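Local coordinates for protein unsaturated chondroitin disaccharide hydrolase (PDB 3WUX) that hydrolyses unsaturated chondroitin, hyaluronan and heparin disaccharides, releasing the unsaturated uronic acid and preferring sulfated glycosaminoglycans, at residues 233-238 against 363-368; 243-248 against 289-294. The protein carries 2 engineered substitutions. All coordinates share one frame; numbering follows the deposited sequence.

Interaction 1 (233-238 against 363-368)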
# COMPACT_ATOMS: atom_id res chain seq x y z
N GLY A 233 11.90 13.72 11.92
CA GLY A 233 11.62 12.57 11.08
C GLY A 233 10.20 12.55 10.55
O GLY A 233 9.69 11.49 10.16
N VAL A 234 9.56 13.71 10.52
CA VAL A 234 8.21 13.83 9.99
C VAL A 234 8.22 14.64 8.70
O VAL A 234 8.59 15.82 8.70
CB VAL A 234 7.27 14.50 11.02
CG1 VAL A 234 5.85 14.59 10.47
CG2 VAL A 234 7.29 13.73 12.32
N THR A 235 7.81 14.01 7.60
CA THR A 235 7.83 14.67 6.30
C THR A 235 6.46 15.21 5.88
O THR A 235 5.45 14.52 5.96
CB THR A 235 8.41 13.76 5.20
OG1 THR A 235 7.99 14.22 3.91
CG2 THR A 235 7.96 12.32 5.39
N ARG A 236 6.45 16.47 5.45
CA ARG A 236 5.27 17.09 4.86
C ARG A 236 4.84 16.31 3.61
O ARG A 236 5.62 16.16 2.67
CB ARG A 236 5.58 18.55 4.51
CG ARG A 236 4.68 19.17 3.46
CD ARG A 236 3.42 19.78 4.04
NE ARG A 236 2.22 19.06 3.62
CZ ARG A 236 0.98 19.42 3.91
NH1 ARG A 236 -0.04 18.68 3.48
NH2 ARG A 236 0.74 20.51 4.63
N GLN A 237 3.61 15.80 3.63
CA GLN A 237 3.05 15.12 2.47
C GLN A 237 1.77 15.83 2.08
O GLN A 237 1.02 16.30 2.95
CB GLN A 237 2.75 13.66 2.80
CG GLN A 237 3.96 12.85 3.22
CD GLN A 237 4.84 12.40 2.05
OE1 GLN A 237 4.62 12.78 0.90
NE2 GLN A 237 5.83 11.57 2.36
N GLY A 238 1.49 15.89 0.78
CA GLY A 238 0.34 16.62 0.30
C GLY A 238 0.76 18.05 0.01
O GLY A 238 1.68 18.56 0.64
N VAL A 363 5.27 9.64 -6.98
CA VAL A 363 5.88 10.75 -6.25
C VAL A 363 6.11 10.30 -4.81
O VAL A 363 5.16 9.95 -4.12
CB VAL A 363 5.00 12.02 -6.29
CG1 VAL A 363 5.56 13.09 -5.34
CG2 VAL A 363 4.91 12.58 -7.72
N TYR A 364 7.37 10.31 -4.37
CA TYR A 364 7.72 9.96 -2.99
C TYR A 364 7.35 11.14 -2.09
O TYR A 364 6.33 11.11 -1.39
CB TYR A 364 9.23 9.64 -2.91
CG TYR A 364 9.79 9.20 -1.56
CD1 TYR A 364 8.99 9.04 -0.44
CD2 TYR A 364 11.15 8.94 -1.42
CE1 TYR A 364 9.53 8.65 0.78
CE2 TYR A 364 11.69 8.54 -0.21
CZ TYR A 364 10.88 8.40 0.89
OH TYR A 364 11.42 8.00 2.09
N SER A 365 8.17 12.19 -2.11
CA SER A 365 7.91 13.38 -1.29
C SER A 365 8.08 14.66 -2.09
O SER A 365 9.20 15.12 -2.34
CB SER A 365 8.83 13.40 -0.07
OG SER A 365 8.60 14.56 0.71
N TRP A 366 6.95 15.24 -2.50
CA TRP A 366 6.97 16.40 -3.38
C TRP A 366 7.74 17.57 -2.78
O TRP A 366 8.63 18.13 -3.44
CB TRP A 366 5.54 16.84 -3.68
CG TRP A 366 5.43 17.84 -4.78
CD1 TRP A 366 5.42 17.58 -6.12
CD2 TRP A 366 5.30 19.25 -4.64
NE1 TRP A 366 5.30 18.75 -6.83
CE2 TRP A 366 5.22 19.80 -5.94
CE3 TRP A 366 5.24 20.12 -3.55
CZ2 TRP A 366 5.08 21.17 -6.17
CZ3 TRP A 366 5.10 21.48 -3.78
CH2 TRP A 366 5.03 21.99 -5.08
N HIS A 367 7.42 17.94 -1.55
CA HIS A 367 8.02 19.12 -0.93
C HIS A 367 9.53 19.03 -0.74
O HIS A 367 10.24 20.03 -0.89
CB HIS A 367 7.32 19.48 0.38
CG HIS A 367 6.08 20.30 0.19
ND1 HIS A 367 4.81 19.77 0.30
CD2 HIS A 367 5.91 21.61 -0.13
CE1 HIS A 367 3.91 20.71 0.07
NE2 HIS A 367 4.56 21.84 -0.20
N SER A 368 10.03 17.84 -0.42
CA SER A 368 11.45 17.68 -0.18
C SER A 368 12.20 17.38 -1.48
O SER A 368 13.42 17.25 -1.49
CB SER A 368 11.72 16.57 0.84
OG SER A 368 11.58 15.29 0.25
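The imidazole of H367 packs against the side chain of R236 and the carbonyl of G238. R236 CG comes obliquely to the ring, 3.2 Å from H367 ND1, while the G238 carbonyl meets the ring at its edge, close to its plane, with O 3.1 Å from H367 CE1. A flat ring suits the place: W366 covers one face, its CE3 3.7 Å over the ring centre of H367, and R236 CG approaches from the other side. R236 turns CG away from its backbone N (chi1 158°) and then bends, laying the aliphatic part beside H367 and bringing the guanidinium back onto its own loop. There NH1 donates to Q237 O at 2.7 Å, and NH2 forms a salt bridge with D241. Glycine suits position 238, where a CB would be jammed against the carbonyl O of Q237 and crowded by R236 NH1.

Both loops lie over the mouth of the alpha6/alpha6 barrel, where T235, S365 and S368 belong to the substrate-binding site, so the looser side of the contact is also the functional one. T235 is exposed, and its link to the opposite loop is slender: a hydrogen bond of 3.3 Å between T235 OG1 and S365 OG, either of which may donate. A chain of hydroxyl contacts continues from S365 OG to S368 OG at 3.1 Å, again with either as possible donor, then to the engineered S370. The small hydroxyls of T235, S365 and S368 probably suit a polar sugar substrate. Nearby, the outer end of Y364 is anchored through its hydroxyl to W69 NE1.

Interaction 2 (243-248 against 289-294). With EDO (1,2-ethanediol), chain F.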
# COMPACT_ATOMS: atom_id res chain seq x y z
N SER A 243 -5.36 20.57 0.90
CA SER A 243 -5.40 19.69 -0.27
C SER A 243 -5.68 18.24 0.12
O SER A 243 -5.99 17.96 1.28
CB SER A 243 -4.09 19.78 -1.08
OG SER A 243 -3.02 19.12 -0.42
N SER A 244 -5.56 17.34 -0.85
CA SER A 244 -5.86 15.92 -0.64
C SER A 244 -4.80 15.02 -1.26
O SER A 244 -4.92 14.59 -2.41
CB SER A 244 -7.24 15.60 -1.24
OG SER A 244 -8.25 16.37 -0.61
N TRP A 245 -3.75 14.76 -0.49
CA TRP A 245 -2.65 13.88 -0.87
C TRP A 245 -3.19 12.54 -1.34
O TRP A 245 -3.97 11.89 -0.63
CB TRP A 245 -1.75 13.69 0.36
CG TRP A 245 -0.52 12.89 0.13
CD1 TRP A 245 0.30 12.91 -0.97
CD2 TRP A 245 0.06 11.96 1.04
NE1 TRP A 245 1.35 12.05 -0.79
CE2 TRP A 245 1.23 11.45 0.44
CE3 TRP A 245 -0.29 11.51 2.31
CZ2 TRP A 245 2.03 10.51 1.06
CZ3 TRP A 245 0.50 10.58 2.93
CH2 TRP A 245 1.65 10.08 2.31
N ALA A 246 -2.81 12.12 -2.54
CA ALA A 246 -3.43 10.96 -3.15
C ALA A 246 -3.07 9.66 -2.45
O ALA A 246 -3.92 8.80 -2.24
CB ALA A 246 -3.09 10.88 -4.64
N ARG A 247 -1.80 9.50 -2.09
CA ARG A 247 -1.40 8.25 -1.43
C ARG A 247 -2.05 8.14 -0.05
O ARG A 247 -2.40 7.05 0.39
CB ARG A 247 0.12 8.11 -1.36
CG ARG A 247 0.58 6.82 -0.68
CD ARG A 247 1.97 6.41 -1.11
NE ARG A 247 3.01 7.29 -0.58
CZ ARG A 247 3.72 8.13 -1.32
NH1 ARG A 247 3.51 8.22 -2.63
NH2 ARG A 247 4.65 8.89 -0.74
N GLY A 248 -2.23 9.27 0.62
CA GLY A 248 -2.88 9.27 1.92
C GLY A 248 -4.31 8.78 1.80
O GLY A 248 -4.78 7.98 2.61
N SER A 289 -4.37 8.71 -10.55
CA SER A 289 -4.36 9.88 -9.68
C SER A 289 -3.13 10.76 -9.87
O SER A 289 -2.01 10.26 -9.96
CB SER A 289 -4.39 9.43 -8.23
OG SER A 289 -3.27 8.60 -7.96
N TYR A 290 -3.34 12.08 -9.92
CA TYR A 290 -2.22 12.99 -9.77
C TYR A 290 -1.71 12.86 -8.33
O TYR A 290 -2.41 12.31 -7.48
CB TYR A 290 -2.65 14.43 -10.08
CG TYR A 290 -2.70 14.72 -11.57
CD1 TYR A 290 -3.74 14.24 -12.36
CD2 TYR A 290 -1.71 15.48 -12.18
CE1 TYR A 290 -3.79 14.50 -13.72
CE2 TYR A 290 -1.76 15.74 -13.55
CZ TYR A 290 -2.79 15.25 -14.31
OH TYR A 290 -2.84 15.51 -15.65
N TRP A 291 -0.50 13.35 -8.06
CA TRP A 291 0.12 13.14 -6.74
C TRP A 291 -0.71 13.75 -5.61
O TRP A 291 -0.69 13.24 -4.49
CB TRP A 291 1.58 13.64 -6.71
CG TRP A 291 1.69 15.13 -6.65
CD1 TRP A 291 1.67 16.01 -7.71
CD2 TRP A 291 1.86 15.93 -5.47
NE1 TRP A 291 1.80 17.30 -7.25
CE2 TRP A 291 1.92 17.28 -5.89
CE3 TRP A 291 1.96 15.63 -4.11
CZ2 TRP A 291 2.08 18.33 -4.98
CZ3 TRP A 291 2.11 16.68 -3.21
CH2 TRP A 291 2.18 18.01 -3.65
N ASP A 292 -1.42 14.83 -5.91
CA ASP A 292 -2.42 15.39 -5.00
C ASP A 292 -3.74 15.52 -5.75
O ASP A 292 -3.75 15.95 -6.91
CB ASP A 292 -1.97 16.76 -4.47
CG ASP A 292 -2.76 17.21 -3.26
OD1 ASP A 292 -3.98 17.44 -3.40
OD2 ASP A 292 -2.16 17.34 -2.16
N LEU A 293 -4.84 15.15 -5.10
CA LEU A 293 -6.13 15.06 -5.79
C LEU A 293 -6.73 16.42 -6.13
O LEU A 293 -7.75 16.49 -6.82
CB LEU A 293 -7.13 14.22 -4.98
CG LEU A 293 -6.78 12.74 -4.77
CD1 LEU A 293 -7.77 12.09 -3.82
CD2 LEU A 293 -6.74 11.99 -6.10
N ILE A 294 -6.11 17.51 -5.66
CA ILE A 294 -6.53 18.83 -6.12
C ILE A 294 -6.12 19.09 -7.57
O ILE A 294 -6.66 20.00 -8.21
CB ILE A 294 -6.01 19.99 -5.22
CG1 ILE A 294 -4.49 20.12 -5.35
CG2 ILE A 294 -6.45 19.77 -3.77
CD1 ILE A 294 -3.91 21.24 -4.49
C1 EDO F . 5.67 7.68 2.86
O1 EDO F . 5.89 8.67 1.86
C2 EDO F . 4.57 6.74 2.40
O2 EDO F . 3.32 7.42 2.41
O HOH W 1 0.49 10.81 -3.58
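S243 and S244 grip the carboxylate of D292 from the loop just before helix 246-263. S243 OG donates to D292 OD2 at 2.6 Å and S244 N to D292 OD1 at 3.0 Å, each on the syn side. S243 can reach because its OG sits between backbone N and carbonyl carbon (chi1 73°). The anti lone pair of D292 OD1 takes I294 N in an Asx turn, and Y239 N adds a second donor to OD2. Four donors fix this buried acid and would probably favour its ionised form.

Backbone bonds make a single antiparallel bridge, with W245 and D292 as its non-hydrogen-bonded pair: L293 N donates to S244 O at 2.7 Å and A246 N to W291 O at 3.1 Å. A water accepts from R247 N and donates to W291 O.

Carbon contacts are few: A246 CB lies 4.1 Å from L293 CD2, and I294 CG2 3.6 Å from S243 CB. The small A246 methyl, CB, also fits 3.3 Å from the carbonyl O of Y290.

R247, of the substrate-binding site, holds the hydroxyls of a 1,2-ethanediol, probably from the crystallisation liquor, through NE (nearly straight, 171°) and NH2; its NH1 forms a salt bridge with D304.

A246 and S289 touch A307 of helix 305-319, and L293 rests on Y278 and F279 of helix 266-281, so loop 289-294 is wedged among three barrel helices.

How the interactions relate
Following the chain from the N terminus, the loop after helix 193-210 supplies residues 233-238, and 243-248 follow almost at once, leading into helix 246-263. Interaction 2 closes first: after helices 246-263 and 266-281 the chain returns at 289-294. Helices 305-319 and 329-347 then pass before 363-368 comes back to complete interaction 1, whose much longer loop therefore encloses the whole of interaction 2. Their centres are 12 Å apart and they touch directly. R247 NH1 and NH2 probably donate to V363 O and Y364 O, and W366 stacks on W291. Together the contacts join three loops at the substrate side of the barrel to the beginning of helix 246-263.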